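Local atomic coordinates of allantoicase (Saccharomyces cerevisiae, PDB entry 1O59), a protein that catalyses the hydrolysis of allantoate to (S)-ureidoglycolate and urea, a step of allantoin degradation that lets yeast use purines as a secondary nitrogen source. Residues 93-98 / 139-144; 129-134 / 171-176; 262-267 / 335-340; 280-285 / 319-324. One frame throughout, in Å; residues are numbered along the deposited sequence. Where two conformers were deposited one is given.

Contact 1 (93-98 / 139-144)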
loop_
_atom_site.group_PDB
_atom_site.type_symbol
_atom_site.label_atom_id
_atom_site.label_comp_id
_atom_site.label_asym_id
_atom_site.label_seq_id
_atom_site.Cartn_x
_atom_site.Cartn_y
_atom_site.Cartn_z
ATOM N N TYR A 93 -14.750 -3.069 23.939
ATOM C CA TYR A 93 -14.186 -3.363 22.622
ATOM C C TYR A 93 -12.937 -4.234 22.696
ATOM O O TYR A 93 -12.205 -4.225 23.679
ATOM C CB TYR A 93 -13.872 -2.064 21.840
ATOM C CG TYR A 93 -12.925 -1.140 22.564
ATOM C CD1 TYR A 93 -11.562 -1.330 22.489
ATOM C CD2 TYR A 93 -13.396 -0.121 23.366
ATOM C CE1 TYR A 93 -10.684 -0.510 23.184
ATOM C CE2 TYR A 93 -12.535 0.703 24.065
ATOM C CZ TYR A 93 -11.179 0.503 23.964
ATOM O OH TYR A 93 -10.311 1.307 24.644
ATOM N N ASP A 94 -12.746 -5.021 21.643
ATOM C CA ASP A 94 -11.460 -5.629 21.337
ATOM C C ASP A 94 -10.655 -4.645 20.497
ATOM O O ASP A 94 -11.229 -3.761 19.846
ATOM C CB ASP A 94 -11.634 -6.940 20.553
ATOM C CG ASP A 94 -11.831 -8.137 21.452
ATOM O OD1 ASP A 94 -10.998 -8.310 22.392
ATOM O OD2 ASP A 94 -12.794 -8.944 21.282
ATOM N N TRP A 95 -9.332 -4.814 20.514
ATOM C CA TRP A 95 -8.443 -3.905 19.825
ATOM C C TRP A 95 -7.137 -4.544 19.330
ATOM O O TRP A 95 -6.696 -5.593 19.810
ATOM C CB TRP A 95 -8.095 -2.725 20.717
ATOM C CG TRP A 95 -7.582 -3.147 22.016
ATOM C CD1 TRP A 95 -8.298 -3.300 23.144
ATOM C CD2 TRP A 95 -6.225 -3.473 22.349
ATOM N NE1 TRP A 95 -7.481 -3.730 24.160
ATOM C CE2 TRP A 95 -6.201 -3.839 23.691
ATOM C CE3 TRP A 95 -5.026 -3.499 21.638
ATOM C CZ2 TRP A 95 -5.036 -4.223 24.336
ATOM C CZ3 TRP A 95 -3.878 -3.883 22.283
ATOM C CH2 TRP A 95 -3.889 -4.234 23.613
ATOM N N VAL A 96 -6.537 -3.877 18.357
ATOM C CA VAL A 96 -5.221 -4.248 17.847
ATOM C C VAL A 96 -4.454 -2.972 17.561
ATOM O O VAL A 96 -5.004 -2.000 17.008
ATOM C CB VAL A 96 -5.320 -5.167 16.578
ATOM C CG1 VAL A 96 -6.296 -4.624 15.577
ATOM C CG2 VAL A 96 -3.982 -5.342 15.927
ATOM N N ILE A 97 -3.193 -2.988 17.966
ATOM C CA ILE A 97 -2.299 -1.903 17.708
ATOM C C ILE A 97 -1.320 -2.285 16.584
ATOM O O ILE A 97 -0.736 -3.379 16.577
ATOM C CB ILE A 97 -1.556 -1.512 18.995
ATOM C CG1 ILE A 97 -2.529 -0.916 20.017
ATOM C CG2 ILE A 97 -0.500 -0.476 18.684
ATOM C CD1 ILE A 97 -2.004 -0.900 21.443
ATOM N N ILE A 98 -1.131 -1.361 15.640
ATOM C CA ILE A 98 -0.296 -1.622 14.459
ATOM C C ILE A 98 0.631 -0.462 14.179
ATOM O O ILE A 98 0.189 0.692 14.061
ATOM C CB ILE A 98 -1.145 -1.878 13.205
ATOM C CG1 ILE A 98 -2.170 -2.994 13.439
ATOM C CG2 ILE A 98 -0.255 -2.321 12.056
ATOM C CD1 ILE A 98 -3.366 -2.914 12.529
ATOM N N ILE A 139 4.114 0.109 22.315
ATOM C CA ILE A 139 2.963 0.966 22.631
ATOM C C ILE A 139 1.813 0.169 23.245
ATOM O O ILE A 139 1.517 -0.964 22.805
ATOM C CB ILE A 139 2.454 1.740 21.350
ATOM C CG1 ILE A 139 3.485 2.772 20.844
ATOM C CG2 ILE A 139 1.126 2.432 21.606
ATOM C CD1 ILE A 139 3.794 3.863 21.800
ATOM N N VAL A 140 1.183 0.784 24.254
ATOM C CA VAL A 140 0.047 0.190 24.950
ATOM C C VAL A 140 -1.286 0.850 24.563
ATOM O O VAL A 140 -1.344 1.985 24.088
ATOM C CB VAL A 140 0.222 0.215 26.488
ATOM C CG1 VAL A 140 1.504 -0.486 26.876
ATOM C CG2 VAL A 140 0.198 1.650 27.057
ATOM N N GLU A 141 -2.354 0.098 24.800
ATOM C CA GLU A 141 -3.710 0.509 24.450
ATOM C C GLU A 141 -4.155 1.833 25.108
ATOM O O GLU A 141 -4.836 2.625 24.469
ATOM C CB GLU A 141 -4.669 -0.620 24.812
ATOM C CG GLU A 141 -6.057 -0.494 24.240
ATOM C CD GLU A 141 -6.946 0.473 24.989
ATOM O OE1 GLU A 141 -6.833 0.619 26.258
ATOM O OE2 GLU A 141 -7.762 1.092 24.259
ATOM N N ASP A 142 -3.779 2.073 26.364
ATOM C CA ASP A 142 -4.323 3.217 27.105
ATOM C C ASP A 142 -3.390 4.432 27.141
ATOM O O ASP A 142 -3.477 5.265 28.019
ATOM C CB ASP A 142 -4.741 2.802 28.517
ATOM C CG ASP A 142 -3.554 2.518 29.428
ATOM O OD1 ASP A 142 -2.422 2.363 28.904
ATOM O OD2 ASP A 142 -3.671 2.430 30.683
ATOM N N ASP A 143 -2.532 4.531 26.137
ATOM C CA ASP A 143 -1.562 5.626 25.965
ATOM C C ASP A 143 -2.325 6.929 25.724
ATOM O O ASP A 143 -3.275 6.979 24.936
ATOM C CB ASP A 143 -0.695 5.256 24.760
ATOM C CG ASP A 143 0.471 6.163 24.538
ATOM O OD1 ASP A 143 0.310 7.384 24.348
ATOM O OD2 ASP A 143 1.611 5.688 24.440
ATOM N N SER A 144 -1.918 7.985 26.398
ATOM C CA SER A 144 -2.670 9.204 26.334
ATOM C C SER A 144 -2.639 9.848 24.973
ATOM O O SER A 144 -3.410 10.756 24.702
ATOM C CB SER A 144 -2.154 10.175 27.374
ATOM O OG SER A 144 -0.759 10.376 27.243
#

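Contact 2 (129-134 / 171-176)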
loop_
_atom_site.group_PDB
_atom_site.type_symbol
_atom_site.label_atom_id
_atom_site.label_comp_id
_atom_site.label_asym_id
_atom_site.label_seq_id
_atom_site.Cartn_x
_atom_site.Cartn_y
_atom_site.Cartn_z
ATOM N N ALA A 129 -5.339 6.851 16.263
ATOM C CA ALA A 129 -3.935 6.893 15.854
ATOM C C ALA A 129 -3.095 7.643 16.857
ATOM O O ALA A 129 -3.593 8.421 17.649
ATOM C CB ALA A 129 -3.792 7.520 14.474
ATOM N N LEU A 130 -1.802 7.369 16.837
ATOM C CA LEU A 130 -0.858 8.212 17.553
ATOM C C LEU A 130 0.487 8.422 16.844
ATOM O O LEU A 130 0.865 7.709 15.906
ATOM C CB LEU A 130 -0.671 7.723 19.005
ATOM C CG LEU A 130 0.136 6.491 19.460
ATOM C CD1 LEU A 130 1.662 6.576 19.168
ATOM C CD2 LEU A 130 -0.098 6.328 20.969
ATOM N N TYR A 131 1.186 9.428 17.335
ATOM C CA TYR A 131 2.484 9.808 16.854
ATOM C C TYR A 131 3.533 9.515 17.927
ATOM O O TYR A 131 3.537 10.138 18.991
ATOM C CB TYR A 131 2.513 11.299 16.527
ATOM C CG TYR A 131 3.819 11.690 15.938
ATOM C CD1 TYR A 131 4.112 11.354 14.633
ATOM C CD2 TYR A 131 4.782 12.361 16.682
ATOM C CE1 TYR A 131 5.318 11.674 14.065
ATOM C CE2 TYR A 131 6.003 12.700 16.115
ATOM C CZ TYR A 131 6.258 12.341 14.799
ATOM O OH TYR A 131 7.432 12.648 14.168
ATOM N N ASP A 132 4.424 8.573 17.624
ATOM C CA ASP A 132 5.505 8.198 18.522
ATOM C C ASP A 132 6.861 8.362 17.845
ATOM O O ASP A 132 7.035 8.040 16.678
ATOM C CB ASP A 132 5.295 6.774 18.989
ATOM C CG ASP A 132 6.434 6.257 19.800
ATOM O OD1 ASP A 132 6.841 6.929 20.769
ATOM O OD2 ASP A 132 6.981 5.163 19.527
ATOM N N GLU A 133 7.815 8.892 18.595
ATOM C CA GLU A 133 9.146 9.204 18.082
ATOM C C GLU A 133 10.128 8.054 18.337
ATOM O O GLU A 133 10.454 7.313 17.412
ATOM C CB GLU A 133 9.632 10.500 18.722
ATOM C CG GLU A 133 8.864 11.745 18.279
ATOM C CD GLU A 133 9.772 12.769 17.608
ATOM O OE1 GLU A 133 10.081 12.623 16.398
ATOM O OE2 GLU A 133 10.186 13.724 18.313
ATOM N N GLY A 134 10.580 7.879 19.582
ATOM C CA GLY A 134 11.558 6.823 19.894
ATOM C C GLY A 134 10.906 5.455 19.826
ATOM O O GLY A 134 9.849 5.255 20.459
ATOM N N LYS A 171 -4.986 16.225 9.787
ATOM C CA LYS A 171 -4.142 17.415 9.879
ATOM C C LYS A 171 -2.784 17.045 10.464
ATOM O O LYS A 171 -1.755 17.502 9.992
ATOM C CB LYS A 171 -4.821 18.433 10.775
ATOM C CG LYS A 171 -4.185 19.805 10.780
ATOM C CD LYS A 171 -4.714 20.745 9.646
ATOM C CE LYS A 171 -6.062 21.434 9.992
ATOM N NZ LYS A 171 -7.186 20.428 9.935
ATOM N N GLU A 172 -2.797 16.173 11.470
ATOM C CA GLU A 172 -1.589 15.775 12.186
ATOM C C GLU A 172 -1.015 14.531 11.504
ATOM O O GLU A 172 -1.684 13.882 10.722
ATOM C CB GLU A 172 -1.924 15.489 13.667
ATOM C CG GLU A 172 -2.893 16.452 14.383
ATOM C CD GLU A 172 -3.935 15.707 15.249
ATOM O OE1 GLU A 172 -4.072 15.992 16.469
ATOM O OE2 GLU A 172 -4.628 14.812 14.708
ATOM N N ARG A 173 0.239 14.196 11.756
ATOM C CA ARG A 173 0.763 12.947 11.225
ATOM C C ARG A 173 0.864 11.955 12.345
ATOM O O ARG A 173 0.928 12.338 13.504
ATOM C CB ARG A 173 2.103 13.122 10.506
ATOM C CG ARG A 173 3.312 13.406 11.380
ATOM C CD ARG A 173 4.475 13.950 10.562
ATOM N NE ARG A 173 5.681 14.308 11.302
ATOM C CZ ARG A 173 5.812 15.398 12.045
ATOM N NH1 ARG A 173 4.798 16.253 12.202
ATOM N NH2 ARG A 173 6.966 15.640 12.662
ATOM N N PHE A 174 0.857 10.674 11.977
ATOM C CA PHE A 174 0.836 9.559 12.926
ATOM C C PHE A 174 1.777 8.430 12.490
ATOM O O PHE A 174 2.180 8.374 11.329
ATOM C CB PHE A 174 -0.592 9.017 13.050
ATOM C CG PHE A 174 -1.592 10.046 13.490
ATOM C CD1 PHE A 174 -1.657 10.431 14.808
ATOM C CD2 PHE A 174 -2.444 10.659 12.584
ATOM C CE1 PHE A 174 -2.556 11.377 15.223
ATOM C CE2 PHE A 174 -3.352 11.616 13.021
ATOM C CZ PHE A 174 -3.403 11.953 14.334
ATOM N N THR A 175 2.086 7.542 13.442
ATOM C CA THR A 175 3.029 6.418 13.274
ATOM C C THR A 175 2.434 5.048 13.603
ATOM O O THR A 175 2.973 4.031 13.184
ATOM C CB THR A 175 4.225 6.578 14.227
ATOM O OG1 THR A 175 3.737 6.620 15.572
ATOM C CG2 THR A 175 4.986 7.908 14.052
ATOM N N HIS A 176 1.377 5.040 14.412
ATOM C CA HIS A 176 0.730 3.842 14.937
ATOM C C HIS A 176 -0.803 3.975 14.811
ATOM O O HIS A 176 -1.345 5.055 14.963
ATOM C CB HIS A 176 1.040 3.683 16.424
ATOM C CG HIS A 176 2.443 3.263 16.722
ATOM N ND1 HIS A 176 3.515 4.124 16.622
ATOM C CD2 HIS A 176 2.943 2.082 17.161
ATOM C CE1 HIS A 176 4.617 3.486 16.969
ATOM N NE2 HIS A 176 4.297 2.246 17.303
#

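Contact 3 (262-267 / 335-340)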
loop_
_atom_site.group_PDB
_atom_site.type_symbol
_atom_site.label_atom_id
_atom_site.label_comp_id
_atom_site.label_asym_id
_atom_site.label_seq_id
_atom_site.Cartn_x
_atom_site.Cartn_y
_atom_site.Cartn_z
ATOM N N ILE A 262 4.387 6.563 -12.082
ATOM C CA ILE A 262 4.721 6.738 -10.685
ATOM C C ILE A 262 4.955 8.199 -10.350
ATOM O O ILE A 262 5.747 8.854 -11.002
ATOM C CB ILE A 262 5.912 5.845 -10.356
ATOM C CG1 ILE A 262 5.427 4.384 -10.332
ATOM C CG2 ILE A 262 6.532 6.205 -8.998
ATOM C CD1 ILE A 262 6.319 3.513 -11.113
ATOM N N GLN A 263 4.216 8.717 -9.364
ATOM C CA GLN A 263 4.541 10.007 -8.804
ATOM C C GLN A 263 5.666 9.819 -7.802
ATOM O O GLN A 263 5.545 9.032 -6.865
ATOM C CB GLN A 263 3.345 10.636 -8.108
ATOM C CG GLN A 263 3.618 12.056 -7.640
ATOM C CD GLN A 263 2.373 12.871 -7.421
ATOM O OE1 GLN A 263 1.429 12.769 -8.159
ATOM N NE2 GLN A 263 2.389 13.696 -6.422
ATOM N N LEU A 264 6.754 10.543 -8.030
ATOM C CA LEU A 264 7.910 10.551 -7.160
ATOM C C LEU A 264 7.580 11.263 -5.861
ATOM O O LEU A 264 6.653 12.077 -5.799
ATOM C CB LEU A 264 9.077 11.269 -7.840
ATOM C CG LEU A 264 9.572 10.723 -9.196
ATOM C CD1 LEU A 264 10.778 11.552 -9.726
ATOM C CD2 LEU A 264 9.928 9.239 -9.100
ATOM N N GLY A 265 8.354 10.955 -4.820
ATOM C CA GLY A 265 8.121 11.509 -3.494
ATOM C C GLY A 265 8.349 12.998 -3.434
ATOM O O GLY A 265 7.865 13.662 -2.524
ATOM N N ARG A 266 9.063 13.502 -4.435
ATOM C CA ARG A 266 9.519 14.880 -4.556
ATOM C C ARG A 266 9.716 15.141 -6.055
ATOM O O ARG A 266 10.028 14.234 -6.807
ATOM C CB ARG A 266 10.902 14.972 -3.918
ATOM C CG ARG A 266 11.117 16.053 -2.982
ATOM C CD ARG A 266 12.466 16.757 -3.118
ATOM N NE ARG A 266 13.739 16.003 -3.014
ATOM C CZ ARG A 266 14.285 15.507 -1.889
ATOM N NH1 ARG A 266 13.638 15.509 -0.724
ATOM N NH2 ARG A 266 15.488 14.953 -1.957
ATOM N N GLU A 267 9.614 16.380 -6.493
ATOM C CA GLU A 267 10.142 16.750 -7.819
ATOM C C GLU A 267 11.685 16.652 -7.794
ATOM O O GLU A 267 12.345 17.225 -6.928
ATOM C CB GLU A 267 9.679 18.165 -8.197
ATOM C CG GLU A 267 10.273 18.723 -9.489
ATOM C CD GLU A 267 10.019 20.205 -9.645
ATOM O OE1 GLU A 267 8.839 20.575 -9.452
ATOM O OE2 GLU A 267 10.980 20.984 -9.934
ATOM N N SER A 335 8.541 15.092 -12.006
ATOM C CA SER A 335 7.637 14.829 -10.901
ATOM C C SER A 335 7.105 13.409 -10.934
ATOM O O SER A 335 6.684 12.877 -9.908
ATOM C CB SER A 335 6.447 15.788 -11.003
ATOM O OG SER A 335 5.831 15.663 -12.273
ATOM N N HIS A 336 7.068 12.846 -12.140
ATOM C CA HIS A 336 6.537 11.516 -12.409
ATOM C C HIS A 336 7.490 10.775 -13.310
ATOM O O HIS A 336 8.235 11.403 -14.075
ATOM C CB HIS A 336 5.198 11.635 -13.123
ATOM C CG HIS A 336 4.140 12.281 -12.293
ATOM N ND1 HIS A 336 4.141 13.621 -12.020
ATOM C CD2 HIS A 336 3.083 11.758 -11.629
ATOM C CE1 HIS A 336 3.109 13.908 -11.245
ATOM N NE2 HIS A 336 2.453 12.792 -10.989
ATOM N N VAL A 337 7.488 9.448 -13.197
ATOM C CA VAL A 337 8.153 8.583 -14.159
ATOM C C VAL A 337 7.157 7.569 -14.731
ATOM O O VAL A 337 6.182 7.206 -14.098
ATOM C CB VAL A 337 9.403 7.862 -13.564
ATOM C CG1 VAL A 337 10.424 8.873 -13.080
ATOM C CG2 VAL A 337 9.037 6.893 -12.434
ATOM N N LYS A 338 7.402 7.140 -15.960
ATOM C CA LYS A 338 6.570 6.122 -16.607
ATOM C C LYS A 338 7.499 4.991 -16.952
ATOM O O LYS A 338 8.497 5.194 -17.605
ATOM C CB LYS A 338 5.868 6.697 -17.868
ATOM C CG LYS A 338 5.023 5.701 -18.676
ATOM C CD LYS A 338 3.961 6.391 -19.645
ATOM C CE LYS A 338 4.551 7.112 -20.837
ATOM N NZ LYS A 338 3.649 8.191 -21.351
ATOM N N LEU A 339 7.174 3.799 -16.477
ATOM C CA LEU A 339 7.932 2.600 -16.798
ATOM C C LEU A 339 7.098 1.870 -17.821
ATOM O O LEU A 339 5.916 1.694 -17.626
ATOM C CB LEU A 339 8.152 1.733 -15.543
ATOM C CG LEU A 339 8.553 0.264 -15.790
ATOM C CD1 LEU A 339 9.949 0.143 -16.457
ATOM C CD2 LEU A 339 8.493 -0.542 -14.462
ATOM N N THR A 340 7.720 1.481 -18.921
ATOM C CA THR A 340 7.035 0.847 -20.022
ATOM C C THR A 340 7.731 -0.478 -20.177
ATOM O O THR A 340 8.976 -0.528 -20.196
ATOM C CB THR A 340 7.150 1.683 -21.313
ATOM O OG1 THR A 340 6.515 2.981 -21.166
ATOM C CG2 THR A 340 6.392 1.029 -22.473
HETATM O O HOH W 1 6.517 14.349 -7.486
#

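Contact 4 (280-285 / 319-324)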
loop_
_atom_site.group_PDB
_atom_site.type_symbol
_atom_site.label_atom_id
_atom_site.label_comp_id
_atom_site.label_asym_id
_atom_site.label_seq_id
_atom_site.Cartn_x
_atom_site.Cartn_y
_atom_site.Cartn_z
ATOM N N HIS A 280 12.715 -12.753 -9.511
ATOM C CA HIS A 280 11.712 -13.842 -9.588
ATOM C C HIS A 280 10.928 -13.985 -10.872
ATOM O O HIS A 280 10.352 -15.052 -11.078
ATOM C CB HIS A 280 10.758 -13.877 -8.388
ATOM C CG HIS A 280 11.468 -13.743 -7.084
ATOM N ND1 HIS A 280 12.381 -14.674 -6.644
ATOM C CD2 HIS A 280 11.470 -12.749 -6.167
ATOM C CE1 HIS A 280 12.883 -14.278 -5.484
ATOM N NE2 HIS A 280 12.333 -13.119 -5.165
ATOM N N PHE A 281 10.962 -12.996 -11.754
ATOM C CA PHE A 281 10.346 -13.157 -13.079
ATOM C C PHE A 281 11.324 -13.786 -14.065
ATOM O O PHE A 281 12.228 -13.139 -14.592
ATOM C CB PHE A 281 9.803 -11.838 -13.585
ATOM C CG PHE A 281 8.757 -11.273 -12.692
ATOM C CD1 PHE A 281 7.453 -11.751 -12.752
ATOM C CD2 PHE A 281 9.086 -10.313 -11.718
ATOM C CE1 PHE A 281 6.469 -11.253 -11.895
ATOM C CE2 PHE A 281 8.093 -9.792 -10.859
ATOM C CZ PHE A 281 6.793 -10.261 -10.943
ATOM N N ARG A 282 11.118 -15.075 -14.294
ATOM C CA ARG A 282 12.128 -15.925 -14.923
ATOM C C ARG A 282 11.709 -16.395 -16.305
ATOM O O ARG A 282 12.579 -16.549 -17.176
ATOM C CB ARG A 282 12.464 -17.123 -14.037
ATOM C CG ARG A 282 13.442 -16.753 -12.993
ATOM C CD ARG A 282 13.484 -17.669 -11.789
ATOM N NE ARG A 282 14.529 -17.243 -10.845
ATOM C CZ ARG A 282 14.518 -17.483 -9.525
ATOM N NH1 ARG A 282 13.502 -18.130 -8.954
ATOM N NH2 ARG A 282 15.530 -17.079 -8.751
ATOM N N GLY A 283 10.417 -16.655 -16.486
ATOM C CA GLY A 283 9.904 -17.023 -17.776
ATOM C C GLY A 283 8.968 -15.976 -18.334
ATOM O O GLY A 283 8.318 -16.247 -19.325
ATOM N N ASN A 284 8.893 -14.805 -17.692
ATOM C CA ASN A 284 7.878 -13.771 -17.994
ATOM C C ASN A 284 8.339 -12.330 -17.740
ATOM O O ASN A 284 7.538 -11.445 -17.533
ATOM C CB ASN A 284 6.576 -14.031 -17.208
ATOM C CG ASN A 284 6.800 -14.243 -15.693
ATOM O OD1 ASN A 284 7.922 -14.263 -15.207
ATOM N ND2 ASN A 284 5.711 -14.416 -14.958
ATOM N N PHE A 285 9.645 -12.114 -17.761
ATOM C CA PHE A 285 10.251 -10.793 -17.599
ATOM C C PHE A 285 10.022 -10.082 -18.893
ATOM O O PHE A 285 9.806 -10.732 -19.894
ATOM C CB PHE A 285 11.783 -10.916 -17.281
ATOM C CG PHE A 285 12.555 -11.754 -18.260
ATOM C CD1 PHE A 285 12.679 -13.143 -18.077
ATOM C CD2 PHE A 285 13.193 -11.168 -19.335
ATOM C CE1 PHE A 285 13.411 -13.918 -18.964
ATOM C CE2 PHE A 285 13.941 -11.939 -20.238
ATOM C CZ PHE A 285 14.040 -13.305 -20.063
ATOM N N GLY A 319 16.457 -8.916 -18.743
ATOM C CA GLY A 319 16.809 -10.287 -18.435
ATOM C C GLY A 319 15.988 -10.744 -17.252
ATOM O O GLY A 319 15.288 -9.940 -16.618
ATOM N N PRO A 320 16.063 -12.038 -16.957
ATOM C CA PRO A 320 15.314 -12.599 -15.864
ATOM C C PRO A 320 15.984 -12.275 -14.571
ATOM O O PRO A 320 17.225 -12.346 -14.468
ATOM C CB PRO A 320 15.405 -14.114 -16.106
ATOM C CG PRO A 320 16.641 -14.331 -16.847
ATOM C CD PRO A 320 16.867 -13.066 -17.647
ATOM N N ASP A 321 15.171 -11.926 -13.582
ATOM C CA ASP A 321 15.585 -12.083 -12.206
ATOM C C ASP A 321 16.749 -11.200 -11.813
ATOM O O ASP A 321 17.580 -11.615 -11.002
ATOM C CB ASP A 321 15.989 -13.531 -12.023
ATOM C CG ASP A 321 16.080 -13.931 -10.589
ATOM O OD1 ASP A 321 15.432 -13.270 -9.718
ATOM O OD2 ASP A 321 16.811 -14.896 -10.247
ATOM N N LYS A 322 16.833 -9.993 -12.384
ATOM C CA LYS A 322 18.004 -9.159 -12.128
ATOM C C LYS A 322 17.674 -7.684 -11.973
ATOM O O LYS A 322 16.656 -7.192 -12.479
ATOM C CB LYS A 322 19.080 -9.347 -13.203
ATOM C CG LYS A 322 18.785 -8.726 -14.541
ATOM C CD LYS A 322 20.006 -8.714 -15.504
ATOM C CE LYS A 322 21.049 -7.629 -15.108
ATOM N NZ LYS A 322 21.955 -7.128 -16.237
ATOM N N GLU A 323 18.564 -7.014 -11.241
ATOM C CA GLU A 323 18.570 -5.590 -11.129
ATOM C C GLU A 323 19.332 -5.017 -12.313
ATOM O O GLU A 323 20.552 -5.210 -12.446
ATOM C CB GLU A 323 19.229 -5.166 -9.830
ATOM C CG GLU A 323 18.550 -5.658 -8.560
ATOM C CD GLU A 323 19.165 -5.008 -7.318
ATOM O OE1 GLU A 323 18.761 -3.863 -7.001
ATOM O OE2 GLU A 323 20.075 -5.620 -6.675
ATOM N N HIS A 324 18.593 -4.343 -13.191
ATOM C CA HIS A 324 19.169 -3.594 -14.318
ATOM C C HIS A 324 19.397 -2.157 -13.877
ATOM O O HIS A 324 18.473 -1.499 -13.443
ATOM C CB HIS A 324 18.222 -3.605 -15.519
ATOM C CG HIS A 324 17.806 -4.974 -15.954
ATOM N ND1 HIS A 324 16.789 -5.671 -15.340
ATOM C CD2 HIS A 324 18.250 -5.760 -16.962
ATOM C CE1 HIS A 324 16.631 -6.830 -15.952
ATOM N NE2 HIS A 324 17.509 -6.913 -16.936
#

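Contact 1 (93-98 / 139-144)
Glu141 lies over the indole of Trp95 and meets the hydroxyl of Tyr93 with its carboxylate, using a different part of itself for each. Its CG is anti to the backbone N (chi1 -167°), which sets CG over the indole. There Glu141 CG sits above the five-membered ring of Trp95, 3.4 Å from its centroid and only 11° off the normal, a CH-pi contact; Glu141 CB lies 3.7 Å from Trp95 CZ2. A bend at chi2 then turns CD toward Tyr93. The phenol and the carboxylate meet tip to tip, Tyr93 OH donating to Glu141 OE2 over 2.6 Å, with the two planes 54° apart. The hydroxyl comes from above the carboxylate plane, while the oxygen lies at the edge of the phenol ring, near its plane. Glutamate suits the place because its methylenes can cover an aromatic face and its carboxylate still reach a hydroxyl. Ile97 supplies the apolar end: its CD1 lies against the backbone of the turn, 3.5 Å from Glu141 N, and its CG2 faces Ile139 CG2 at 4.4 Å. The turn, type I from Val140 to Asp143, belongs to the connection between strands 124-130 and 147-154. It packs against the five-stranded antiparallel sheet of the first allantoicase repeat, on strand 94-99, which pairs with strands 45-49 and 176-182; from the latter Lys178 forms a salt bridge with Glu141 OE2.

Contact 2 (129-134 / 171-176)
Leu130 and His176 form an antiparallel hydrogen-bonded pair, and because Thr175 and His176 both face Leu130 a classic beta bulge marks the start of strand 176-182. Leu130 O accepts two backbone bonds, from Thr175 N at 2.8 Å and from His176 N at 3.1 Å, while Leu130 N returns one to His176 O. Thr175 OG1 lies between the backbone N and the carbonyl carbon (chi1 59°), where it accepts from Asp132 N at 2.9 Å; it also shares a 2.7 Å hydrogen bond with His176 ND1, either atom being a possible donor. A threonine hydroxyl suits this spot, since its oxygen can take the Asp132 amide and still share a proton with the imidazole. On the apolar side, the small Ala129 lets its CB sit over one face of the Phe174 ring, 3.8 Å from the centroid and offset toward the rim. Arg173 crosses Tyr131 obliquely, with CE1 of the phenol over one face of the guanidinium and the two planes 55° apart. Asp132 OD1 turns to a salt bridge with Arg145. The chemistry implies that, in this buried contact, several of the bulge's polar groups are met by one another: a carbonyl gripped twice, and a hydroxyl linking a backbone amide to an imidazole.

Contact 3 (262-267 / 335-340)
Gln263 CG lies anti to its backbone N (chi1 -174°) and His336 CG anti to its own carbonyl carbon, beside N (chi1 -64°); from CG the Gln263 chain runs on extended (chi2 159°) to the imidazole. The two form a non-hydrogen-bonded pair where antiparallel strands 258-263 and 336-342 run side by side, next to a classic beta bulge in which Ser335 and His336 both face Cys294 on the neighbouring strand. The amide ending the glutamine chain crosses the imidazole obliquely, and His336 NE2 gives a weak bond of 3.0 Å to Gln263 OE1. The stronger partner of this oxygen is Lys33 NZ; a neutral amide oxygen can accept from both. On the other face Ile262 and Val337 make the neighbouring hydrogen-bonded pair; Ile262 N to Val337 O measures 2.8 Å, nearly straight. These branched side chains suit a strand facing the interior, and Val337 CG1 also meets Leu264 CD2 at 4.0 Å. Where the pairing ends, Ser335 O takes Leu264 N at 3.0 Å, and one water donates both to this oxygen and to Leu264 O, at 2.8 Å each.

Contact 4 (280-285 / 319-324)
The carboxylate of Asp321 is gripped through both of its oxygens. Asp321 OD1 accepts from the backbone N of His280 over 2.8 Å in a nearly straight bond (171°), and Asp321 OD2 takes NH2 of Arg282 at 2.9 Å in a salt bridge to which the longer, weak bond from Arg282 NE also belongs. His280 N and Arg282 NH2 both approach from above the carboxylate plane. The guanidinium, at the end of a chain extended from CG to NE, presents its edge to OD2, with its plane 79° from that of the carboxylate. With Asp321 CG anti to the backbone N (chi1 -164°), the carboxylate is set beside both donors; a short acid suits the place, since it can take a main-chain N-H and an arginine at once. Beside the salt bridge the contact turns apolar. Phe285 lays one ring face over the Gly319-Pro320 peptide, Pro320 N standing 3.6 Å above the ring centre, and Pro320 CD makes a CH-pi contact 3.9 Å from the Phe285 centroid. Proline's compact, restricted ring packs well against a phenyl face. Between these two regions Phe281 O receives a weak bond from Asp321 N. The contact lies at the surface, joining the loop between strands 270-277 and 288-294 to the loop that leads from 309-317 into 323-331. Thr278, just past strand 270-277, holds that second loop through Gly319 O and Lys322 N.

How the contacts relate
Contacts 1 and 2 share the five-stranded sheet of the first allantoicase repeat and touch, as where Ile139 packs on His176; contacts 3 and 4 lie in the second repeat, about 22 Å apart between centres, without touching. The five-stranded sheet of each repeat has the same strand order, and strands 94-99 and 176-182 of contacts 1 and 2 hold the places that 258-263 and 336-342 of contact 3 hold in theirs. Contact 2 is the buried one, held by backbone bonds and a shared hydroxyl, while contact 3, partly buried, adds regular strand pairing and a bridging water. Contact 1 sets a turn against a strand through side chains; contact 4, at the surface, joins two loops largely by charge.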